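Local coordinates for sulfurtransferase (PDB 1E0C), which probably transfers sulfur from thiosulfate to cyanide, carrying it as an enzyme-bound persulfide, as in other rhodaneses, at residues Glu12-Gln17 against Glu123-Ser128; Leu117-Ala122 against Ala204-Thr209; Val83-Asp88 against Arg109-Asn114. All blocks are in the same frame, centred on the assembly; numbering follows the deposited sequence.

Contact 1 of 3, residues Glu12-Gln17 against Glu123-Ser128; sequences EPADLQ and EDRPLS
Arg125 lays its guanidinium group against the first turn of helix 13-17. Ala14 N sits 3.5 Å above the guanidinium plane, over its centre, and the carbonyl carbon of Pro13 lies over the same face. Pro13 CB comes within 3.3 Å of Arg125 NE, and Ala14 CB touches NH2. At the edge, near the plane of the group, Arg125 NH1 donates to Gln17 OE1 at 2.9 Å. It is bent, 149° at the hydrogen. NH1 stands above the carbonyl plane of Gln17, and the amide and guanidinium planes are 82° apart. Gln17 reaches over with CG anti to its backbone N (chi1 -172°) and its chain extended. Its OE1 also rests on Pro126 CD.

Glu123 holds the rotation of the guanidinium. Glu123 OE1 takes both NE and NH2 of Arg125, at 2.7 and 2.9 Å, in a side-on salt bridge. Glu123 OE1 offers NE its anti lone pair, while NH2 comes from above the carboxylate plane. A water donates to the same oxygen and accepts from Ala14 N. With an alanine in place of Arg125, Gln17 OE1 would probably lose its donor and Glu123 OE1 both its arginine partners, freeing the end of Gln17 to turn.

Glu123 OE2 also bridges to Arg206. Glu12 is the N-cap of helix 13-17, and Asp15 OD2 accepts from Glu12 N, one half of a capping box. Helix 116-122 ends in a Schellman motif, with Asp124 at C-prime and Arg125 N bonded to Trp120 O. The contact thus joins one helix start to the turn closing another in the N-terminal rhodanese-like domain.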
loop_
_atom_site.group_PDB
_atom_site.type_symbol
_atom_site.label_atom_id
_atom_site.label_comp_id
_atom_site.label_asym_id
_atom_site.label_seq_id
_atom_site.Cartn_x
_atom_site.Cartn_y
_atom_site.Cartn_z
ATOM N N GLU A 12 9.539 -6.583 -11.968
ATOM C CA GLU A 12 8.636 -7.303 -12.863
ATOM C C GLU A 12 8.589 -8.785 -12.483
ATOM O O GLU A 12 9.484 -9.291 -11.808
ATOM C CB GLU A 12 9.153 -7.155 -14.308
ATOM C CG GLU A 12 9.194 -5.698 -14.780
ATOM C CD GLU A 12 7.807 -5.106 -14.933
ATOM O OE1 GLU A 12 6.889 -5.858 -15.312
ATOM O OE2 GLU A 12 7.606 -3.897 -14.675
ATOM N N PRO A 13 7.577 -9.481 -12.957
ATOM C CA PRO A 13 7.444 -10.916 -12.739
ATOM C C PRO A 13 8.708 -11.674 -13.083
ATOM O O PRO A 13 9.118 -12.576 -12.346
ATOM C CB PRO A 13 6.281 -11.300 -13.640
ATOM C CG PRO A 13 5.425 -10.067 -13.659
ATOM C CD PRO A 13 6.425 -8.931 -13.718
ATOM N N ALA A 14 9.349 -11.353 -14.217
ATOM C CA ALA A 14 10.593 -12.019 -14.580
ATOM C C ALA A 14 11.653 -11.885 -13.500
ATOM O O ALA A 14 12.410 -12.831 -13.261
ATOM C CB ALA A 14 11.140 -11.480 -15.902
ATOM N N ASP A 15 11.761 -10.697 -12.899
ATOM C CA ASP A 15 12.769 -10.473 -11.869
ATOM C C ASP A 15 12.500 -11.361 -10.649
ATOM O O ASP A 15 13.426 -11.879 -10.033
ATOM C CB ASP A 15 12.751 -9.015 -11.394
ATOM C CG ASP A 15 12.993 -8.025 -12.516
ATOM O OD1 ASP A 15 13.877 -8.294 -13.355
ATOM O OD2 ASP A 15 12.305 -6.986 -12.531
ATOM N N LEU A 16 11.223 -11.452 -10.280
ATOM C CA LEU A 16 10.840 -12.278 -9.138
ATOM C C LEU A 16 11.037 -13.756 -9.443
ATOM O O LEU A 16 11.614 -14.471 -8.619
ATOM C CB LEU A 16 9.400 -12.006 -8.711
ATOM C CG LEU A 16 8.864 -12.910 -7.581
ATOM C CD1 LEU A 16 9.719 -12.783 -6.336
ATOM C CD2 LEU A 16 7.408 -12.562 -7.307
ATOM N N GLN A 17 10.615 -14.210 -10.619
ATOM C CA GLN A 17 10.760 -15.630 -10.944
ATOM C C GLN A 17 12.190 -16.120 -10.849
ATOM O O GLN A 17 12.456 -17.219 -10.348
ATOM C CB GLN A 17 10.144 -15.987 -12.296
ATOM C CG GLN A 17 10.137 -17.501 -12.540
ATOM C CD GLN A 17 9.292 -17.930 -13.707
ATOM O OE1 GLN A 17 8.262 -17.332 -14.017
ATOM N NE2 GLN A 17 9.687 -19.027 -14.364
ATOM N N GLU A 123 1.395 -13.784 -17.770
ATOM C CA GLU A 123 2.599 -14.329 -18.376
ATOM C C GLU A 123 2.709 -15.835 -18.162
ATOM O O GLU A 123 3.728 -16.435 -18.484
ATOM C CB GLU A 123 3.837 -13.586 -17.867
ATOM C CG GLU A 123 3.848 -12.133 -18.311
ATOM C CD GLU A 123 5.002 -11.285 -17.859
ATOM O OE1 GLU A 123 5.865 -11.691 -17.054
ATOM O OE2 GLU A 123 5.063 -10.116 -18.338
ATOM N N ASP A 124 1.656 -16.430 -17.633
ATOM C CA ASP A 124 1.556 -17.860 -17.374
ATOM C C ASP A 124 2.719 -18.380 -16.547
ATOM O O ASP A 124 3.335 -19.400 -16.870
ATOM C CB ASP A 124 1.441 -18.633 -18.688
ATOM C CG ASP A 124 1.054 -20.085 -18.475
ATOM O OD1 ASP A 124 0.362 -20.374 -17.475
ATOM O OD2 ASP A 124 1.454 -20.932 -19.299
ATOM N N ARG A 125 3.039 -17.688 -15.453
ATOM C CA ARG A 125 4.165 -18.110 -14.619
ATOM C C ARG A 125 3.730 -19.157 -13.610
ATOM O O ARG A 125 2.533 -19.432 -13.473
ATOM C CB ARG A 125 4.863 -16.896 -14.019
ATOM C CG ARG A 125 5.503 -16.038 -15.127
ATOM C CD ARG A 125 6.020 -14.718 -14.592
ATOM N NE ARG A 125 6.631 -13.909 -15.643
ATOM C CZ ARG A 125 7.876 -14.029 -16.080
ATOM N NH1 ARG A 125 8.699 -14.923 -15.551
ATOM N NH2 ARG A 125 8.314 -13.237 -17.065
ATOM N N PRO A 126 4.686 -19.874 -13.043
ATOM C CA PRO A 126 4.373 -21.027 -12.209
ATOM C C PRO A 126 3.514 -20.659 -11.009
ATOM O O PRO A 126 3.665 -19.580 -10.438
ATOM C CB PRO A 126 5.726 -21.561 -11.773
ATOM C CG PRO A 126 6.728 -20.962 -12.687
ATOM C CD PRO A 126 6.142 -19.657 -13.164
ATOM N N LEU A 127 2.620 -21.569 -10.640
ATOM C CA LEU A 127 1.800 -21.400 -9.443
ATOM C C LEU A 127 2.058 -22.555 -8.474
ATOM O O LEU A 127 2.462 -23.647 -8.875
ATOM C CB LEU A 127 0.319 -21.340 -9.794
ATOM C CG LEU A 127 -0.140 -20.098 -10.570
ATOM C CD1 LEU A 127 -1.619 -20.201 -10.908
ATOM C CD2 LEU A 127 0.140 -18.839 -9.757
ATOM N N SER A 128 1.779 -22.300 -7.206
ATOM C CA SER A 128 1.901 -23.330 -6.176
ATOM C C SER A 128 0.651 -23.347 -5.303
ATOM O O SER A 128 0.035 -22.309 -5.066
ATOM C CB SER A 128 3.145 -23.093 -5.332
ATOM O OG SER A 128 3.243 -24.016 -4.254
HETATM O O HOH W 1 7.980 -9.877 -16.380
#

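Contact 2 of 3, residues Leu117-Ala122 against Ala204-Thr209; sequences LTAWLA and ALRIRT
Ala119 CB lies over one face of the Arg206 guanidinium, offset toward the rim and 3.6 Å from Arg206 NH1. A water in the plane of that group, at its edge, accepts from Arg206 NH1 at 2.9 Å and donates to Ala119 O. It links arginine and helix beside the methyl contact. With CG anti to its carbonyl carbon (chi1 -72°) and the chain extended, Arg206 brings its end nearer to the helix than its CB. Its charge is met elsewhere: NE bridges to Glu12 and NH2 to Glu123.

Ala204 packs tightly on the helix. Its CB is 3.5 Å from Ala119 CA and 3.9 Å from Ala122 CB, so the methyl spans one turn. Ala204 O lies 3.4 Å from Thr118 CB and also touches CG2. Leu205 CD1 meets Thr118 at OG1, 3.8 Å away. No direct hydrogen bond crosses between the two segments.

Short alanine side chains let the backbones come this close. Residues 204-209 include the short, weakly bonded strand 206-207, antiparallel to strand 199-200. Trp120 points away from them and packs on helix 13-17. Helix 116-122 therefore sits between helix 13-17 and this turn of the C-terminal rhodanese-like domain.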
loop_
_atom_site.group_PDB
_atom_site.type_symbol
_atom_site.label_atom_id
_atom_site.label_comp_id
_atom_site.label_asym_id
_atom_site.label_seq_id
_atom_site.Cartn_x
_atom_site.Cartn_y
_atom_site.Cartn_z
ATOM N N LEU A 117 -0.318 -10.530 -9.011
ATOM C CA LEU A 117 -0.709 -11.825 -9.583
ATOM C C LEU A 117 -1.306 -11.675 -10.968
ATOM O O LEU A 117 -1.266 -12.602 -11.782
ATOM C CB LEU A 117 -1.704 -12.515 -8.640
ATOM C CG LEU A 117 -2.049 -13.967 -9.008
ATOM C CD1 LEU A 117 -0.878 -14.884 -8.685
ATOM C CD2 LEU A 117 -3.290 -14.412 -8.241
ATOM N N THR A 118 -1.996 -10.561 -11.227
ATOM C CA THR A 118 -2.570 -10.338 -12.556
ATOM C C THR A 118 -1.475 -10.444 -13.618
ATOM O O THR A 118 -1.631 -11.196 -14.579
ATOM C CB THR A 118 -3.213 -8.938 -12.635
ATOM O OG1 THR A 118 -3.989 -8.749 -11.439
ATOM C CG2 THR A 118 -4.139 -8.838 -13.840
ATOM N N ALA A 119 -0.364 -9.758 -13.405
ATOM C CA ALA A 119 0.742 -9.782 -14.364
ATOM C C ALA A 119 1.427 -11.144 -14.376
ATOM O O ALA A 119 1.789 -11.666 -15.433
ATOM C CB ALA A 119 1.736 -8.676 -14.029
ATOM N N TRP A 120 1.579 -11.746 -13.203
ATOM C CA TRP A 120 2.143 -13.090 -13.090
ATOM C C TRP A 120 1.325 -14.082 -13.914
ATOM O O TRP A 120 1.885 -14.826 -14.726
ATOM C CB TRP A 120 2.145 -13.538 -11.619
ATOM C CG TRP A 120 2.922 -14.797 -11.361
ATOM C CD1 TRP A 120 2.427 -16.069 -11.318
ATOM C CD2 TRP A 120 4.319 -14.896 -11.061
ATOM N NE1 TRP A 120 3.445 -16.956 -11.037
ATOM C CE2 TRP A 120 4.605 -16.261 -10.845
ATOM C CE3 TRP A 120 5.360 -13.968 -10.950
ATOM C CZ2 TRP A 120 5.892 -16.708 -10.560
ATOM C CZ3 TRP A 120 6.630 -14.408 -10.644
ATOM C CH2 TRP A 120 6.890 -15.781 -10.459
ATOM N N LEU A 121 0.007 -14.079 -13.726
ATOM C CA LEU A 121 -0.856 -15.001 -14.460
ATOM C C LEU A 121 -0.884 -14.677 -15.952
ATOM O O LEU A 121 -0.945 -15.584 -16.793
ATOM C CB LEU A 121 -2.274 -14.993 -13.919
ATOM C CG LEU A 121 -2.506 -15.487 -12.486
ATOM C CD1 LEU A 121 -3.887 -15.060 -12.007
ATOM C CD2 LEU A 121 -2.364 -17.002 -12.417
ATOM N N ALA A 122 -0.848 -13.387 -16.285
ATOM C CA ALA A 122 -0.904 -13.002 -17.698
ATOM C C ALA A 122 0.275 -13.603 -18.458
ATOM O O ALA A 122 0.172 -13.846 -19.661
ATOM C CB ALA A 122 -0.942 -11.496 -17.869
ATOM N N ALA A 204 -1.914 -5.769 -17.637
ATOM C CA ALA A 204 -2.166 -6.628 -16.487
ATOM C C ALA A 204 -2.094 -5.895 -15.161
ATOM O O ALA A 204 -1.567 -6.410 -14.172
ATOM C CB ALA A 204 -1.217 -7.825 -16.498
ATOM N N LEU A 205 -2.600 -4.664 -15.117
ATOM C CA LEU A 205 -2.688 -3.861 -13.922
ATOM C C LEU A 205 -1.362 -3.414 -13.351
ATOM O O LEU A 205 -1.291 -2.959 -12.211
ATOM C CB LEU A 205 -3.580 -4.503 -12.854
ATOM C CG LEU A 205 -5.032 -4.767 -13.287
ATOM C CD1 LEU A 205 -5.806 -5.470 -12.187
ATOM C CD2 LEU A 205 -5.717 -3.451 -13.666
ATOM N N ARG A 206 -0.312 -3.392 -14.175
ATOM C CA ARG A 206 0.934 -2.745 -13.769
ATOM C C ARG A 206 0.644 -1.243 -13.590
ATOM O O ARG A 206 -0.374 -0.752 -14.080
ATOM C CB ARG A 206 2.022 -2.903 -14.826
ATOM C CG ARG A 206 2.591 -4.325 -14.940
ATOM C CD ARG A 206 3.643 -4.332 -16.051
ATOM N NE ARG A 206 4.290 -5.626 -16.198
ATOM C CZ ARG A 206 3.735 -6.736 -16.650
ATOM N NH1 ARG A 206 2.469 -6.811 -17.028
ATOM N NH2 ARG A 206 4.499 -7.836 -16.722
ATOM N N ILE A 207 1.552 -0.581 -12.905
ATOM C CA ILE A 207 1.464 0.881 -12.752
ATOM C C ILE A 207 1.682 1.498 -14.135
ATOM O O ILE A 207 2.562 1.019 -14.854
ATOM C CB ILE A 207 2.543 1.370 -11.779
ATOM C CG1 ILE A 207 2.242 0.854 -10.361
ATOM C CG2 ILE A 207 2.640 2.889 -11.767
ATOM C CD1 ILE A 207 3.474 0.764 -9.487
ATOM N N ARG A 208 0.820 2.417 -14.551
ATOM C CA ARG A 208 0.978 3.005 -15.892
ATOM C C ARG A 208 2.345 3.634 -16.046
ATOM O O ARG A 208 2.906 4.213 -15.119
ATOM C CB ARG A 208 -0.127 4.027 -16.151
ATOM C CG ARG A 208 -0.137 5.161 -15.125
ATOM C CD ARG A 208 -1.475 5.899 -15.223
ATOM N NE ARG A 208 -1.610 6.561 -16.520
ATOM C CZ ARG A 208 -2.704 7.206 -16.907
ATOM N NH1 ARG A 208 -3.775 7.225 -16.129
ATOM N NH2 ARG A 208 -2.733 7.845 -18.074
ATOM N N THR A 209 2.952 3.511 -17.242
ATOM C CA THR A 209 4.324 3.986 -17.377
ATOM C C THR A 209 4.429 5.507 -17.423
ATOM O O THR A 209 5.520 6.034 -17.169
ATOM C CB THR A 209 5.007 3.397 -18.631
ATOM O OG1 THR A 209 4.221 3.746 -19.774
ATOM C CG2 THR A 209 5.078 1.879 -18.505
HETATM O O HOH W 2 1.860 -9.593 -17.522
#

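Contact 3 of 3, residues Val83-Asp88 against Arg109-Asn114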
loop_
_atom_site.group_PDB
_atom_site.type_symbol
_atom_site.label_atom_id
_atom_site.label_comp_id
_atom_site.label_asym_id
_atom_site.label_seq_id
_atom_site.Cartn_x
_atom_site.Cartn_y
_atom_site.Cartn_z
ATOM N N VAL A 83 14.126 -9.620 2.776
ATOM C CA VAL A 83 13.730 -8.750 1.676
ATOM C C VAL A 83 12.306 -9.150 1.277
ATOM O O VAL A 83 12.064 -10.298 0.910
ATOM C CB VAL A 83 14.631 -8.835 0.438
ATOM C CG1 VAL A 83 14.111 -7.856 -0.624
ATOM C CG2 VAL A 83 16.078 -8.490 0.771
ATOM N N TYR A 84 11.364 -8.228 1.463
ATOM C CA TYR A 84 9.977 -8.526 1.163
ATOM C C TYR A 84 9.685 -8.227 -0.313
ATOM O O TYR A 84 10.187 -7.245 -0.856
ATOM C CB TYR A 84 9.017 -7.680 2.008
ATOM C CG TYR A 84 8.990 -8.087 3.468
ATOM C CD1 TYR A 84 10.004 -7.699 4.318
ATOM C CD2 TYR A 84 7.937 -8.855 3.966
ATOM C CE1 TYR A 84 9.994 -8.050 5.663
ATOM C CE2 TYR A 84 7.918 -9.207 5.306
ATOM C CZ TYR A 84 8.951 -8.833 6.129
ATOM O OH TYR A 84 8.930 -9.181 7.463
ATOM N N VAL A 85 8.949 -9.131 -0.920
ATOM C CA VAL A 85 8.331 -8.875 -2.223
ATOM C C VAL A 85 6.828 -9.027 -2.022
ATOM O O VAL A 85 6.392 -9.989 -1.383
ATOM C CB VAL A 85 8.817 -9.800 -3.337
ATOM C CG1 VAL A 85 8.032 -9.533 -4.620
ATOM C CG2 VAL A 85 10.305 -9.565 -3.576
ATOM N N VAL A 86 6.081 -7.997 -2.398
ATOM C CA VAL A 86 4.668 -7.946 -2.036
ATOM C C VAL A 86 3.780 -7.904 -3.262
ATOM O O VAL A 86 4.045 -7.148 -4.206
ATOM C CB VAL A 86 4.413 -6.674 -1.186
ATOM C CG1 VAL A 86 3.023 -6.704 -0.589
ATOM C CG2 VAL A 86 5.484 -6.524 -0.113
ATOM N N TYR A 87 2.668 -8.634 -3.228
ATOM C CA TYR A 87 1.718 -8.573 -4.326
ATOM C C TYR A 87 0.285 -8.812 -3.891
ATOM O O TYR A 87 0.010 -9.394 -2.845
ATOM C CB TYR A 87 2.095 -9.567 -5.425
ATOM C CG TYR A 87 1.847 -11.026 -5.117
ATOM C CD1 TYR A 87 2.842 -11.804 -4.541
ATOM C CD2 TYR A 87 0.654 -11.638 -5.478
ATOM C CE1 TYR A 87 2.633 -13.152 -4.284
ATOM C CE2 TYR A 87 0.440 -12.990 -5.245
ATOM C CZ TYR A 87 1.439 -13.729 -4.644
ATOM O OH TYR A 87 1.248 -15.079 -4.430
ATOM N N ASP A 88 -0.633 -8.419 -4.768
ATOM C CA ASP A 88 -2.042 -8.744 -4.593
ATOM C C ASP A 88 -2.607 -9.093 -5.962
ATOM O O ASP A 88 -1.801 -9.298 -6.887
ATOM C CB ASP A 88 -2.790 -7.634 -3.883
ATOM C CG ASP A 88 -2.782 -6.316 -4.639
ATOM O OD1 ASP A 88 -2.943 -6.346 -5.875
ATOM O OD2 ASP A 88 -2.658 -5.277 -3.969
ATOM N N ARG A 109 14.207 -3.035 3.290
ATOM C CA ARG A 109 14.291 -3.695 1.989
ATOM C C ARG A 109 13.012 -4.364 1.569
ATOM O O ARG A 109 12.524 -5.298 2.201
ATOM C CB ARG A 109 15.486 -4.682 2.020
ATOM C CG ARG A 109 16.734 -3.899 2.414
ATOM C CD ARG A 109 17.998 -4.721 2.498
ATOM N NE ARG A 109 19.166 -3.836 2.460
ATOM C CZ ARG A 109 20.356 -4.106 2.970
ATOM N NH1 ARG A 109 20.584 -5.268 3.567
ATOM N NH2 ARG A 109 21.338 -3.217 2.872
ATOM N N TYR A 110 12.421 -3.857 0.482
ATOM C CA TYR A 110 11.195 -4.429 -0.041
ATOM C C TYR A 110 10.952 -4.000 -1.487
ATOM O O TYR A 110 11.549 -3.063 -2.011
ATOM C CB TYR A 110 9.976 -4.085 0.806
ATOM C CG TYR A 110 9.790 -2.605 1.059
ATOM C CD1 TYR A 110 9.402 -1.751 0.035
ATOM C CD2 TYR A 110 9.996 -2.074 2.325
ATOM C CE1 TYR A 110 9.237 -0.399 0.272
ATOM C CE2 TYR A 110 9.833 -0.719 2.570
ATOM C CZ TYR A 110 9.442 0.108 1.536
ATOM O OH TYR A 110 9.282 1.458 1.762
ATOM N N HIS A 111 10.135 -4.800 -2.157
ATOM C CA HIS A 111 9.787 -4.581 -3.551
ATOM C C HIS A 111 8.301 -4.847 -3.754
ATOM O O HIS A 111 7.699 -5.653 -3.039
ATOM C CB HIS A 111 10.572 -5.550 -4.469
ATOM C CG HIS A 111 12.053 -5.365 -4.327
ATOM N ND1 HIS A 111 12.752 -4.429 -5.055
ATOM C CD2 HIS A 111 12.936 -5.927 -3.465
ATOM C CE1 HIS A 111 14.019 -4.426 -4.662
ATOM N NE2 HIS A 111 14.150 -5.311 -3.689
ATOM N N TYR A 112 7.744 -4.187 -4.757
ATOM C CA TYR A 112 6.394 -4.437 -5.206
ATOM C C TYR A 112 6.452 -5.181 -6.546
ATOM O O TYR A 112 7.225 -4.784 -7.419
ATOM C CB TYR A 112 5.637 -3.117 -5.452
ATOM C CG TYR A 112 4.317 -3.337 -6.159
ATOM C CD1 TYR A 112 3.355 -4.162 -5.601
ATOM C CD2 TYR A 112 4.032 -2.728 -7.381
ATOM C CE1 TYR A 112 2.139 -4.377 -6.206
ATOM C CE2 TYR A 112 2.813 -2.936 -7.998
ATOM C CZ TYR A 112 1.872 -3.762 -7.416
ATOM O OH TYR A 112 0.665 -3.992 -8.026
ATOM N N LEU A 113 5.693 -6.264 -6.642
ATOM C CA LEU A 113 5.615 -6.991 -7.912
ATOM C C LEU A 113 4.640 -6.253 -8.832
ATOM O O LEU A 113 3.434 -6.238 -8.599
ATOM C CB LEU A 113 5.098 -8.420 -7.686
ATOM C CG LEU A 113 4.860 -9.220 -8.977
ATOM C CD1 LEU A 113 6.185 -9.386 -9.721
ATOM C CD2 LEU A 113 4.250 -10.578 -8.661
ATOM N N ASN A 114 5.181 -5.611 -9.864
ATOM C CA ASN A 114 4.346 -4.811 -10.765
ATOM C C ASN A 114 3.203 -5.601 -11.362
ATOM O O ASN A 114 3.416 -6.617 -12.033
ATOM C CB ASN A 114 5.234 -4.235 -11.880
ATOM C CG ASN A 114 4.675 -2.930 -12.424
ATOM O OD1 ASN A 114 3.695 -2.405 -11.906
ATOM N ND2 ASN A 114 5.309 -2.404 -13.466
HETATM O O HOH W 3 -0.487 -6.405 -7.091
#
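Tyr84 O is gripped by two groups of the neighbouring strand. His111 N donates to it at 2.8 Å, bent to 143° at the hydrogen. Tyr110 CA adds a CA-H...O contact to Tyr84 O at 3.1 Å. Three more backbone bonds join the strands: Tyr84 N to Arg109 O (3.2 Å), Val86 N to His111 O (2.9 Å) and Leu113 N to Val86 O (3.1 Å). The last is almost straight, 177°. Tyr84, Val85 and Val86 pair in parallel with Tyr110, His111 and Tyr112.

Val85 and His111 share one face of the sheet. Val83 CG1 meets the edge of the His111 ring, in its plane, 3.6 Å from CD2. Pro8 O takes His111 ND1 from outside. Tyr84, Val86, Tyr110 and Tyr112 share the other face, where Tyr84 CB touches Tyr110 CB. Helix 93-104 packs there on Tyr84, Tyr110 and Tyr112. Beyond the paired residues, Tyr87 CB meets Leu113 CB.

Tyr112 carries its ring past Val86 O, CD1 nearest, its CG opposite the backbone N (chi1 170°). Its OH accepts from a water at 2.8 Å. The same water donates to Asp88 OD1 at 2.7 Å and accepts from Asp88 N.

Strand 83-87, helix 93-104 and strand 110-113 form a beta-alpha-beta crossover. In this buried place the backbone bonds satisfy the polar groups between the strands. At their C-terminal ends one water joins Asp88 to Tyr112 OH, while Asp88 OD1 also takes Glu90 N and Gly92 N, and OD2 takes Ala95 N; this probably helps to fix the Asp88 carboxylate.

Contact 3 lies in the parallel sheet of the N-terminal rhodanese-like domain. Its strand 110-113 leads straight into helix 116-122, which contact 2 uses and whose end opens into contact 1. Contact 3 is nested within the chain loop closed by contact 1; contacts 1 and 2 interlace along the chain. Centres of contacts 1 and 2 are about 11 Å apart, and each is about 13 Å from that of contact 3. Asn114 ties them together: its ND2 probably bonds to Glu12 OE2, and its OD1 to Ile207 N. Only contact 2 pairs segments of both rhodanese-like domains, but Asn114 and the Arg206 salt bridges to Glu12 and Glu123 cross the same boundary, so all three meet there.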